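Local coordinates for protein malate oxidoreductase (Thermotoga maritima, PDB 1VL6) that probably catalyses the NAD-dependent oxidative decarboxylation of malate to pyruvate and carbon dioxide, at residues A[71-76]-A[136-141]; A[169-174]-A[324-329]; A[176-181]-A[366-371]; A[182-187]-A[359-364]; A[329-334]-A[375-380]. All coordinates share one frame; numbering follows the deposited sequence.

Interaction 1: residues A[71-76]-A[136-141]; sequences TVAVVS and GGINLE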
# COMPACT_ATOMS: atom_id res chain seq x y z
N THR A 71 -7.57 12.80 7.22
CA THR A 71 -8.75 12.09 6.70
C THR A 71 -9.89 13.03 6.38
O THR A 71 -10.09 14.02 7.03
CB THR A 71 -9.27 10.97 7.63
OG1 THR A 71 -9.74 11.51 8.86
CG2 THR A 71 -8.14 10.04 8.03
N VAL A 72 -10.62 12.71 5.35
CA VAL A 72 -11.65 13.59 4.84
C VAL A 72 -12.88 12.71 4.50
O VAL A 72 -12.74 11.62 3.94
CB VAL A 72 -11.09 14.39 3.63
CG1 VAL A 72 -12.21 14.91 2.67
CG2 VAL A 72 -10.21 15.52 4.15
N ALA A 73 -14.07 13.15 4.91
CA ALA A 73 -15.29 12.45 4.56
C ALA A 73 -15.80 13.03 3.26
O ALA A 73 -15.87 14.23 3.12
CB ALA A 73 -16.31 12.60 5.64
N VAL A 74 -16.12 12.18 2.29
CA VAL A 74 -16.74 12.62 1.06
C VAL A 74 -18.21 12.29 1.22
O VAL A 74 -18.61 11.14 1.17
CB VAL A 74 -16.15 11.92 -0.18
CG1 VAL A 74 -16.83 12.41 -1.46
CG2 VAL A 74 -14.65 12.13 -0.25
N VAL A 75 -19.01 13.33 1.42
CA VAL A 75 -20.39 13.17 1.89
C VAL A 75 -21.39 13.48 0.78
O VAL A 75 -21.41 14.57 0.25
CB VAL A 75 -20.64 14.09 3.10
CG1 VAL A 75 -22.10 14.02 3.56
CG2 VAL A 75 -19.68 13.71 4.24
N SER A 76 -22.24 12.52 0.44
CA SER A 76 -23.33 12.81 -0.51
C SER A 76 -24.56 12.04 -0.13
O SER A 76 -24.46 11.00 0.51
CB SER A 76 -22.98 12.43 -1.94
OG SER A 76 -23.95 13.00 -2.83
N GLY A 136 -10.76 15.09 9.70
CA GLY A 136 -10.08 16.40 9.68
C GLY A 136 -10.73 17.42 8.79
O GLY A 136 -10.40 18.60 8.87
N GLY A 137 -11.65 16.94 7.94
CA GLY A 137 -12.31 17.78 6.91
C GLY A 137 -13.53 17.10 6.32
O GLY A 137 -13.65 15.89 6.36
N ILE A 138 -14.46 17.90 5.80
CA ILE A 138 -15.65 17.39 5.14
C ILE A 138 -15.72 17.90 3.71
O ILE A 138 -15.69 19.11 3.48
CB ILE A 138 -16.88 17.88 5.85
CG1 ILE A 138 -16.83 17.54 7.35
CG2 ILE A 138 -18.11 17.33 5.20
CD1 ILE A 138 -17.21 16.10 7.70
N ASN A 139 -15.86 16.99 2.75
CA ASN A 139 -16.09 17.36 1.38
C ASN A 139 -17.51 16.99 1.00
O ASN A 139 -17.81 15.82 0.78
CB ASN A 139 -15.10 16.66 0.46
CG ASN A 139 -15.36 16.97 -1.02
OD1 ASN A 139 -15.14 16.10 -1.85
ND2 ASN A 139 -15.83 18.18 -1.35
N LEU A 140 -18.38 17.98 0.94
CA LEU A 140 -19.75 17.77 0.46
C LEU A 140 -19.67 17.65 -1.04
O LEU A 140 -18.94 18.42 -1.68
CB LEU A 140 -20.67 18.97 0.85
CG LEU A 140 -20.88 19.18 2.34
CD1 LEU A 140 -21.48 20.50 2.60
CD2 LEU A 140 -21.78 18.10 2.90
N GLU A 141 -20.40 16.68 -1.59
CA GLU A 141 -20.32 16.41 -3.00
C GLU A 141 -21.67 15.92 -3.53
O GLU A 141 -22.31 15.07 -2.90
CB GLU A 141 -19.23 15.38 -3.23
CG GLU A 141 -18.98 15.06 -4.70
CD GLU A 141 -18.13 16.07 -5.44
OE1 GLU A 141 -17.16 16.56 -4.87
OE2 GLU A 141 -18.44 16.33 -6.62
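Strands 71-76 and 137-140 lie next to each other in parallel, their axes coming to within 4.7 Å at an angle of 23°, with Ala73 beside Ile138, Val74 beside Asn139 and Val75 beside Leu140. Donors come from each strand in turn: Ala73 N gives to Gly137 O, Asn139 N to Ala73 O at 2.8 Å, Val75 N to Asn139 O at 2.8 Å, and Glu141 N to Val75 O at 3.0 Å. At the other end Gly136 N reaches Thr71 O at 3.0 Å, but the bond there is bent to 143° at the hydrogen.

On the face carrying Ala73, Val75, Ile138 and Leu140 the contact is apolar. Ile138 splits its branches, setting CD1 against Ala73 CB at 4.2 Å and CG2 against Val75 CG2 at 4.1 Å. Val75 CG1 runs alongside Leu140 CD2, 4.1 Å away, both side chains pointing the same way. On the other face Asn139 swings CG anti to its backbone N (chi1 177°), which lays the amide beside Val74; its CB lies against Val72 CG1. OD1 accepts from Lys99, while ND2 gives to Phe164 O and Asp166 OD1.

The backbone ladder thus sets the register at the middle of a four-stranded parallel sheet in the N-terminal domain, and the buried Asn139 amide has partners on both its oxygen and its nitrogen.

Interaction 2: residues A[169-174]-A[324-329]; sequences QGTAVV and VNNLLA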
# COMPACT_ATOMS: atom_id res chain seq x y z
N GLN A 169 -17.95 25.69 -4.43
CA GLN A 169 -16.72 26.49 -4.16
C GLN A 169 -15.59 26.16 -5.13
O GLN A 169 -14.85 27.04 -5.58
CB GLN A 169 -16.25 26.36 -2.68
CG GLN A 169 -17.35 26.79 -1.68
CD GLN A 169 -17.15 26.27 -0.28
OE1 GLN A 169 -17.09 25.06 -0.08
NE2 GLN A 169 -17.00 27.18 0.70
N GLY A 170 -15.46 24.90 -5.47
CA GLY A 170 -14.46 24.46 -6.43
C GLY A 170 -14.75 24.99 -7.82
O GLY A 170 -13.88 25.59 -8.46
N THR A 171 -15.96 24.82 -8.29
CA THR A 171 -16.30 25.31 -9.60
C THR A 171 -16.11 26.78 -9.65
O THR A 171 -15.61 27.30 -10.64
CB THR A 171 -17.73 25.06 -9.93
OG1 THR A 171 -18.00 23.67 -9.83
CG2 THR A 171 -18.01 25.41 -11.41
N ALA A 172 -16.52 27.49 -8.60
CA ALA A 172 -16.36 28.94 -8.60
C ALA A 172 -14.87 29.34 -8.64
O ALA A 172 -14.50 30.27 -9.32
CB ALA A 172 -17.04 29.54 -7.38
N VAL A 173 -14.02 28.61 -7.93
CA VAL A 173 -12.59 28.94 -7.92
C VAL A 173 -11.97 28.77 -9.31
O VAL A 173 -11.32 29.68 -9.82
CB VAL A 173 -11.83 28.09 -6.90
CG1 VAL A 173 -10.32 28.17 -7.10
CG2 VAL A 173 -12.19 28.56 -5.52
N VAL A 174 -12.22 27.63 -9.93
CA VAL A 174 -11.63 27.37 -11.21
C VAL A 174 -12.23 28.27 -12.29
O VAL A 174 -11.51 28.78 -13.14
CB VAL A 174 -11.79 25.90 -11.59
CG1 VAL A 174 -11.10 25.62 -12.88
CG2 VAL A 174 -11.16 25.05 -10.55
N VAL A 324 -12.23 23.65 -17.80
CA VAL A 324 -12.47 24.20 -16.47
C VAL A 324 -12.94 23.07 -15.57
O VAL A 324 -14.04 22.63 -15.68
CB VAL A 324 -13.55 25.26 -16.59
CG1 VAL A 324 -13.91 25.88 -15.22
CG2 VAL A 324 -13.04 26.32 -17.56
N ASN A 325 -12.08 22.54 -14.75
CA ASN A 325 -12.50 21.43 -13.91
C ASN A 325 -12.01 21.48 -12.46
O ASN A 325 -10.91 21.91 -12.18
CB ASN A 325 -12.22 20.07 -14.54
CG ASN A 325 -10.89 19.59 -14.24
OD1 ASN A 325 -9.97 20.33 -14.45
ND2 ASN A 325 -10.76 18.37 -13.74
N ASN A 326 -12.96 21.15 -11.59
CA ASN A 326 -12.85 21.19 -10.13
C ASN A 326 -11.58 20.58 -9.60
O ASN A 326 -11.10 21.01 -8.57
CB ASN A 326 -14.05 20.39 -9.57
CG ASN A 326 -15.32 21.20 -9.62
OD1 ASN A 326 -15.37 22.23 -10.28
ND2 ASN A 326 -16.30 20.79 -8.86
N LEU A 327 -11.04 19.62 -10.34
CA LEU A 327 -9.86 18.90 -9.94
C LEU A 327 -8.66 19.78 -9.75
O LEU A 327 -7.75 19.45 -8.99
CB LEU A 327 -9.53 17.77 -10.92
CG LEU A 327 -8.32 16.90 -10.57
CD1 LEU A 327 -8.44 16.26 -9.22
CD2 LEU A 327 -8.15 15.85 -11.67
N LEU A 328 -8.60 20.90 -10.44
CA LEU A 328 -7.49 21.81 -10.23
C LEU A 328 -7.54 22.45 -8.86
O LEU A 328 -6.51 22.96 -8.39
CB LEU A 328 -7.51 22.93 -11.26
CG LEU A 328 -7.26 22.51 -12.70
CD1 LEU A 328 -7.70 23.61 -13.65
CD2 LEU A 328 -5.82 22.22 -12.88
N ALA A 329 -8.72 22.44 -8.22
CA ALA A 329 -8.93 23.23 -6.99
C ALA A 329 -8.98 22.40 -5.72
O ALA A 329 -8.30 22.71 -4.74
CB ALA A 329 -10.19 24.03 -7.10
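Val174 is the centre of this contact, pointing from helix 166-186 into the curl of chain 324-329. With CG1 anti to the backbone N (chi1 -176°), its two methyls go separate ways. CG1 meets Val324 CG1 at 3.7 Å, the two side chains lying antiparallel alongside one another, and also rests on Leu328 CD1 at 4.0 Å. CG2 turns instead to Ala329 CB at 3.7 Å and sits 3.5 Å from Asn325 O. One residue back, Val173 sends CG1 to the same Ala329 methyl at 4.1 Å, so that one methyl meets both valines.

The polar part lies a turn earlier on the helix. Thr171 has OG1 beside its backbone N (chi1 -57°), and Asn326 crosses it obliquely, bringing OD1 to 3.0 Å from Thr171 OG1. The carbonyl of Asp167 also lies within range of that hydroxyl, whose single proton cannot fully serve both acceptors. The Asn326 amide lies over the backbone at Gly170, OD1 3.7 Å from Gly170 C. Replacing Asn326 with an alanine would probably cost the Thr171 hydroxyl its partner across the contact and open a gap beside Gly170.

The 324-329 chain keeps its shape through a 3-10 turn, in which Leu328 N bonds Asn325 O and Ala329 N bonds Asn326 O. Thr171 also touches Ala203 on helix 202-214, part of what looks like a glycine-rich strand-turn-helix of Rossmann type, so the contact is consistent with the framework of a Rossmann-type NAD-binding domain.

Interaction 3: residues A[176-181]-A[366-371]; sequences SAAFLN and RIIPEA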
# COMPACT_ATOMS: atom_id res chain seq x y z
N SER A 176 -13.35 31.25 -11.92
CA SER A 176 -12.80 32.55 -11.65
C SER A 176 -11.38 32.66 -12.17
O SER A 176 -11.04 33.66 -12.80
CB SER A 176 -12.79 32.79 -10.16
OG SER A 176 -14.12 32.96 -9.69
N ALA A 177 -10.53 31.67 -11.94
CA ALA A 177 -9.17 31.77 -12.47
C ALA A 177 -9.20 31.78 -13.98
O ALA A 177 -8.50 32.55 -14.60
CB ALA A 177 -8.32 30.63 -11.99
N ALA A 178 -10.01 30.92 -14.58
CA ALA A 178 -10.13 30.88 -16.03
C ALA A 178 -10.58 32.25 -16.53
O ALA A 178 -10.07 32.75 -17.52
CB ALA A 178 -11.14 29.81 -16.44
N PHE A 179 -11.55 32.83 -15.83
CA PHE A 179 -12.11 34.12 -16.24
C PHE A 179 -11.06 35.20 -16.19
O PHE A 179 -10.89 35.95 -17.14
CB PHE A 179 -13.24 34.53 -15.33
CG PHE A 179 -13.65 35.96 -15.49
CD1 PHE A 179 -14.48 36.34 -16.52
CD2 PHE A 179 -13.26 36.91 -14.59
CE1 PHE A 179 -14.91 37.64 -16.63
CE2 PHE A 179 -13.68 38.22 -14.71
CZ PHE A 179 -14.51 38.58 -15.73
N LEU A 180 -10.32 35.26 -15.09
CA LEU A 180 -9.23 36.26 -14.99
C LEU A 180 -8.22 36.18 -16.11
O LEU A 180 -7.81 37.21 -16.65
CB LEU A 180 -8.50 36.16 -13.66
CG LEU A 180 -9.39 36.57 -12.48
CD1 LEU A 180 -8.71 36.24 -11.17
CD2 LEU A 180 -9.75 38.03 -12.51
N ASN A 181 -7.80 34.98 -16.46
CA ASN A 181 -6.83 34.81 -17.53
C ASN A 181 -7.44 35.12 -18.91
O ASN A 181 -6.82 35.80 -19.74
CB ASN A 181 -6.22 33.43 -17.45
CG ASN A 181 -5.10 33.35 -16.39
OD1 ASN A 181 -4.67 34.35 -15.81
ND2 ASN A 181 -4.63 32.15 -16.16
N ARG A 366 -5.02 27.86 -24.22
CA ARG A 366 -4.66 27.37 -22.90
C ARG A 366 -4.71 28.49 -21.85
O ARG A 366 -3.68 29.09 -21.55
CB ARG A 366 -3.28 26.75 -23.00
CG ARG A 366 -2.79 26.16 -21.76
CD ARG A 366 -1.27 26.37 -21.57
NE ARG A 366 -0.80 25.71 -20.35
CZ ARG A 366 -0.90 24.40 -20.13
NH1 ARG A 366 -1.44 23.59 -21.05
NH2 ARG A 366 -0.48 23.87 -18.98
N ILE A 367 -5.91 28.75 -21.31
CA ILE A 367 -6.14 29.85 -20.33
C ILE A 367 -5.95 29.46 -18.88
O ILE A 367 -5.92 30.31 -17.99
CB ILE A 367 -7.53 30.43 -20.51
CG1 ILE A 367 -8.60 29.45 -20.02
CG2 ILE A 367 -7.73 30.77 -21.95
CD1 ILE A 367 -10.05 29.85 -20.30
N ILE A 368 -5.85 28.15 -18.65
CA ILE A 368 -5.50 27.58 -17.36
C ILE A 368 -4.70 26.33 -17.57
O ILE A 368 -4.67 25.81 -18.68
CB ILE A 368 -6.74 27.23 -16.58
CG1 ILE A 368 -7.74 26.46 -17.44
CG2 ILE A 368 -7.36 28.46 -16.02
CD1 ILE A 368 -8.82 25.93 -16.59
N PRO A 369 -4.03 25.84 -16.51
CA PRO A 369 -3.27 24.59 -16.58
C PRO A 369 -4.19 23.39 -16.66
O PRO A 369 -5.40 23.54 -16.44
CB PRO A 369 -2.50 24.54 -15.25
CG PRO A 369 -3.08 25.55 -14.37
CD PRO A 369 -3.97 26.47 -15.16
N GLU A 370 -3.63 22.23 -16.98
CA GLU A 370 -4.35 20.97 -16.85
C GLU A 370 -4.05 20.39 -15.47
O GLU A 370 -3.01 20.73 -14.87
CB GLU A 370 -3.91 19.94 -17.85
CG GLU A 370 -4.12 20.32 -19.29
CD GLU A 370 -2.99 19.85 -20.15
OE1 GLU A 370 -2.66 18.63 -20.05
OE2 GLU A 370 -2.44 20.70 -20.88
N ALA A 371 -4.90 19.46 -15.04
CA ALA A 371 -4.87 18.89 -13.70
C ALA A 371 -3.70 18.03 -13.44
O ALA A 371 -3.31 17.88 -12.29
CB ALA A 371 -6.04 18.06 -13.48
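Asn181 faces Ile367 across the contact and points its amide nitrogen at the backbone carbonyl rather than at the side chain. ND2 lies 2.9 Å from Ile367 O, with an angle of 161° at the hydrogen. The acceptor is almost exactly in the Asn181 amide plane, whereas the nitrogen sits 25° off the plane of the carbonyl. The same ND2 also gives to Ala357 O at the end of helix 346-358, so one amide nitrogen ties the helix to two pieces of chain.

One turn back, Ala178 offers a small methyl to two isoleucines. Ile367 holds CG1 between its backbone N and carbonyl carbon (chi1 71°) and stretches out beyond it, which carries CD1 to 4.0 Å from Ala178 CB. Ile368 comes in with its other branch: CG2 lies 4.0 Å from Ala178 CB and 3.7 Å from Ala178 CA, so it presses on the helix backbone as well as on the methyl. Ala177 adds a lighter touch to that same CG2.

The loop has its own ties. Arg366 NH1 makes a salt bridge to Glu370 OE2 at 3.1 Å, meeting it on the anti side of the carboxylate, and Ile367 N is bonded to the Asn322 side chain. With the N-H of Ile367 held by Asn322 and its carbonyl by Asn181, this irregular, buried backbone gets from side-chain amides the bonds that a helix or strand would supply.

Interaction 4: residues A[182-187]-A[359-364]; sequences ALKLTE and SCEPEP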
# COMPACT_ATOMS: atom_id res chain seq x y z
N ALA A 182 -8.65 34.67 -19.14
CA ALA A 182 -9.31 35.01 -20.38
C ALA A 182 -9.43 36.55 -20.53
O ALA A 182 -9.20 37.10 -21.59
CB ALA A 182 -10.69 34.33 -20.44
N LEU A 183 -9.80 37.21 -19.44
CA LEU A 183 -9.96 38.65 -19.41
C LEU A 183 -8.66 39.37 -19.78
O LEU A 183 -8.67 40.30 -20.55
CB LEU A 183 -10.46 39.10 -18.02
CG LEU A 183 -10.73 40.59 -17.88
CD1 LEU A 183 -11.96 40.94 -18.77
CD2 LEU A 183 -10.92 41.05 -16.45
N LYS A 184 -7.56 38.91 -19.23
CA LYS A 184 -6.27 39.43 -19.55
C LYS A 184 -6.02 39.35 -21.04
O LYS A 184 -5.61 40.33 -21.63
CB LYS A 184 -5.19 38.68 -18.76
CG LYS A 184 -3.78 39.09 -19.05
CD LYS A 184 -2.78 38.16 -18.28
CE LYS A 184 -1.30 38.32 -18.80
NZ LYS A 184 -0.32 37.27 -18.25
N LEU A 185 -6.25 38.19 -21.64
CA LEU A 185 -6.02 37.98 -23.06
C LEU A 185 -6.89 38.86 -23.94
O LEU A 185 -6.48 39.32 -24.96
CB LEU A 185 -6.27 36.52 -23.44
CG LEU A 185 -5.21 35.62 -22.82
CD1 LEU A 185 -5.55 34.16 -22.93
CD2 LEU A 185 -3.88 35.91 -23.47
N THR A 186 -8.09 39.08 -23.48
CA THR A 186 -9.05 40.01 -24.02
C THR A 186 -8.65 41.49 -23.98
O THR A 186 -9.15 42.32 -24.77
CB THR A 186 -10.28 39.76 -23.13
OG1 THR A 186 -11.23 38.91 -23.81
CG2 THR A 186 -10.95 40.96 -22.81
N GLU A 187 -7.82 41.83 -23.02
CA GLU A 187 -7.35 43.20 -22.82
C GLU A 187 -8.43 44.19 -22.40
O GLU A 187 -8.22 45.39 -22.49
CB GLU A 187 -6.60 43.72 -24.05
CG GLU A 187 -5.20 43.15 -24.16
CD GLU A 187 -4.42 43.60 -25.39
OE1 GLU A 187 -4.94 43.56 -26.54
OE2 GLU A 187 -3.24 43.97 -25.19
N SER A 359 -0.64 29.85 -12.49
CA SER A 359 0.08 28.60 -12.68
C SER A 359 0.30 28.30 -14.17
O SER A 359 0.70 27.21 -14.52
CB SER A 359 -0.60 27.46 -11.90
OG SER A 359 -0.30 27.58 -10.49
N CYS A 360 0.04 29.27 -15.06
CA CYS A 360 0.42 29.11 -16.45
C CYS A 360 0.57 30.44 -17.07
O CYS A 360 0.18 31.42 -16.48
CB CYS A 360 -0.66 28.35 -17.19
SG CYS A 360 -2.22 29.23 -17.46
N GLU A 361 1.16 30.48 -18.27
CA GLU A 361 1.14 31.67 -19.12
C GLU A 361 -0.07 31.56 -20.10
O GLU A 361 -0.14 30.71 -20.99
CB GLU A 361 2.50 31.85 -19.79
CG GLU A 361 2.74 33.25 -20.37
CD GLU A 361 2.55 34.37 -19.35
OE1 GLU A 361 3.24 34.32 -18.29
OE2 GLU A 361 1.71 35.29 -19.59
N PRO A 362 -1.09 32.36 -19.86
CA PRO A 362 -2.32 32.16 -20.58
C PRO A 362 -2.17 32.47 -22.06
O PRO A 362 -1.48 33.39 -22.43
CB PRO A 362 -3.34 33.05 -19.85
CG PRO A 362 -2.58 34.03 -19.10
CD PRO A 362 -1.20 33.46 -18.88
N GLU A 363 -2.80 31.62 -22.87
CA GLU A 363 -2.96 31.81 -24.30
C GLU A 363 -4.41 31.40 -24.60
O GLU A 363 -5.03 30.68 -23.81
CB GLU A 363 -1.98 30.93 -25.10
CG GLU A 363 -0.49 31.11 -24.80
CD GLU A 363 0.05 32.49 -25.14
OE1 GLU A 363 -0.72 33.40 -25.54
OE2 GLU A 363 1.27 32.67 -25.02
N PRO A 364 -4.95 31.84 -25.73
CA PRO A 364 -6.31 31.47 -26.10
C PRO A 364 -6.64 29.96 -26.04
O PRO A 364 -7.74 29.58 -25.60
CB PRO A 364 -6.42 31.99 -27.53
CG PRO A 364 -5.50 33.15 -27.55
CD PRO A 364 -4.33 32.71 -26.74
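Lys184 and Glu361 reach each other through opposite chain shapes. The lysine leaves the helix with CG anti to the backbone N (chi1 178°) and stays extended to its tip, while the glutamate folds at its second torsion (chi2 55°). The two cross at about a right angle, and Lys184 NZ lands 3.1 Å from Glu361 OE2 in a salt bridge, on the syn side of the carboxylate. There NZ also lies by the Pro362 ring, 4.0 Å from Pro362 CD.

Leu185 makes the apolar half. Its CG stands beside the backbone N (chi1 -69°), and both methyls of the fork lie against one side of the chain from Pro362 to Pro364. CD1 touches Pro362 CB at 4.0 Å and reaches Pro364 CD at 4.3 Å, while CD2 lies against Pro362 O at 3.6 Å. A serine at Leu185 would probably leave both prolines without their apolar partner and the loop held here mainly by the exposed salt bridge.

This is a surface contact at the C-terminal end of helix 166-186, just before Glu187 takes a positive phi and ends it. The loop 359-364 follows helix 346-358, and Pro362 also packs on Asn181, one turn earlier on helix 166-186. Away from the loop the same helix end is anchored in the domain, Ala182 and Leu183 resting on Phe266 of strand 266-269 and Thr186 on Val289 of strand 289-292.

Interaction 5: residues A[329-334]-A[375-380]; sequences AFPGIM and KVHLNV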
# COMPACT_ATOMS: atom_id res chain seq x y z
N ALA A 329 -8.72 22.44 -8.22
CA ALA A 329 -8.93 23.23 -6.99
C ALA A 329 -8.98 22.40 -5.72
O ALA A 329 -8.30 22.71 -4.74
CB ALA A 329 -10.19 24.03 -7.10
N PHE A 330 -9.81 21.35 -5.71
CA PHE A 330 -10.08 20.66 -4.44
C PHE A 330 -8.87 20.00 -3.75
O PHE A 330 -8.78 20.02 -2.55
CB PHE A 330 -11.29 19.73 -4.53
CG PHE A 330 -11.08 18.47 -5.32
CD1 PHE A 330 -10.32 17.41 -4.81
CD2 PHE A 330 -11.74 18.29 -6.54
CE1 PHE A 330 -10.16 16.23 -5.53
CE2 PHE A 330 -11.57 17.13 -7.28
CZ PHE A 330 -10.79 16.10 -6.79
N PRO A 331 -7.93 19.41 -4.47
CA PRO A 331 -6.86 18.77 -3.76
C PRO A 331 -6.07 19.76 -2.90
O PRO A 331 -5.84 19.52 -1.70
CB PRO A 331 -6.03 18.13 -4.86
CG PRO A 331 -7.01 17.99 -5.99
CD PRO A 331 -7.81 19.23 -5.92
N GLY A 332 -5.69 20.88 -3.50
CA GLY A 332 -4.87 21.86 -2.78
C GLY A 332 -5.65 22.54 -1.70
O GLY A 332 -5.14 22.75 -0.61
N ILE A 333 -6.89 22.89 -2.00
CA ILE A 333 -7.72 23.60 -1.05
C ILE A 333 -7.94 22.77 0.19
O ILE A 333 -7.78 23.24 1.31
CB ILE A 333 -9.07 23.87 -1.65
CG1 ILE A 333 -8.95 24.90 -2.79
CG2 ILE A 333 -10.01 24.32 -0.53
CD1 ILE A 333 -10.26 25.47 -3.29
N MSE A 334 -8.32 21.52 -0.02
CA MSE A 334 -8.62 20.63 1.07
C MSE A 334 -7.40 20.33 1.90
O MSE A 334 -7.46 20.25 3.14
CB MSE A 334 -9.17 19.33 0.52
CG MSE A 334 -10.04 18.56 1.50
SE MSE A 334 -11.81 19.44 1.86
CE MSE A 334 -11.74 19.17 3.62
N LYS A 375 2.45 21.01 -10.42
CA LYS A 375 2.77 22.34 -9.89
C LYS A 375 1.50 23.06 -9.44
O LYS A 375 1.52 23.75 -8.42
CB LYS A 375 3.71 23.17 -10.80
CG LYS A 375 5.27 22.76 -10.49
CD LYS A 375 6.52 23.54 -11.18
N VAL A 376 0.38 22.87 -10.14
CA VAL A 376 -0.84 23.59 -9.75
C VAL A 376 -1.23 23.23 -8.31
O VAL A 376 -1.54 24.10 -7.50
CB VAL A 376 -2.13 23.25 -10.53
CG1 VAL A 376 -2.98 24.49 -10.61
CG2 VAL A 376 -1.90 22.73 -11.85
N HIS A 377 -1.25 21.92 -8.03
CA HIS A 377 -1.72 21.43 -6.75
C HIS A 377 -0.81 21.88 -5.63
O HIS A 377 -1.26 22.22 -4.56
CB HIS A 377 -1.84 19.93 -6.79
CG HIS A 377 -2.73 19.47 -7.87
ND1 HIS A 377 -4.06 19.81 -7.90
CD2 HIS A 377 -2.49 18.75 -8.99
CE1 HIS A 377 -4.61 19.30 -8.99
NE2 HIS A 377 -3.68 18.65 -9.67
N LEU A 378 0.48 21.90 -5.87
CA LEU A 378 1.39 22.51 -4.92
C LEU A 378 1.12 24.01 -4.70
O LEU A 378 1.11 24.48 -3.55
CB LEU A 378 2.81 22.39 -5.39
CG LEU A 378 3.35 20.98 -5.47
CD1 LEU A 378 4.78 21.00 -6.00
CD2 LEU A 378 3.30 20.30 -4.11
N ASN A 379 0.90 24.74 -5.77
CA ASN A 379 0.67 26.17 -5.64
C ASN A 379 -0.63 26.49 -4.93
O ASN A 379 -0.66 27.36 -4.10
CB ASN A 379 0.70 26.87 -6.97
CG ASN A 379 2.07 26.86 -7.62
OD1 ASN A 379 3.12 26.64 -6.99
ND2 ASN A 379 2.07 27.05 -8.91
N VAL A 380 -1.67 25.75 -5.21
CA VAL A 380 -2.95 25.97 -4.55
C VAL A 380 -2.81 25.63 -3.05
O VAL A 380 -3.23 26.38 -2.18
CB VAL A 380 -4.04 25.10 -5.20
CG1 VAL A 380 -5.30 25.15 -4.38
CG2 VAL A 380 -4.29 25.55 -6.62
O HOH W 1 -5.31 21.69 -6.23
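Val380 and Gly332 give the apolar core of this helix pair, whose segments 330-334 and 375-380 run roughly parallel with axes 7.8 Å apart at a crossing angle of -28°. Val380 carries CG1 anti to its backbone N (chi1 171°), a direction that drives the methyl straight into the opposite helix. There it lies 3.7 Å from Gly332 CA and 3.6 Å from Ile333 N, with Ile333 CG1 at 4.0 Å along its flank. Gly332 makes this possible, since a CB on it would run into Val380 CG1.

The polar link goes through a water molecule. It accepts from Gly332 N at 2.9 Å and lies 2.8 Å from His377 ND1, in the plane of the imidazole at its edge. On its other nitrogen, NE2, the ring is bonded to Ala371 O, so both nitrogens have partners and the ring's rotation is fixed. Pro331 leans obliquely against this ring, its CG 4.0 Å from His377 ND1.

Around the pair, helix 346-358 packs on Ile333 through Leu349 and on Val380 through Ile356. Helix 89-107 of the N-terminal domain also packs here, placing Phe106 against both Pro331 and the His377 ring and setting Lys99 over Phe330 in a cation-pi contact. Helix 374-386 also meets a neighbouring subunit, where Leu378 packs on Leu378 of that chain.

Overall arrangement
Going from the N terminus, interaction 1 closes the first loop, pairing neighbouring strands of the N-terminal domain before any other contact opens. Helix 166-186 then supplies interactions 2, 3 and 4 in order along its length. Interaction 2 crosses both of the others, while interaction 4 returns to the helix inside the loop that interaction 3 spans. Interaction 5 follows interaction 2, sharing Ala329 with it, and crosses interactions 3 and 4, touching the former through Val376 on Pro369 and probably hydrogen-bonded to the latter through Asn379 and Ser359. It also reaches back to interaction 1, where Met334 packs on Gly137, so helix 330-340 joins the NAD-binding domain to the N-terminal sheet.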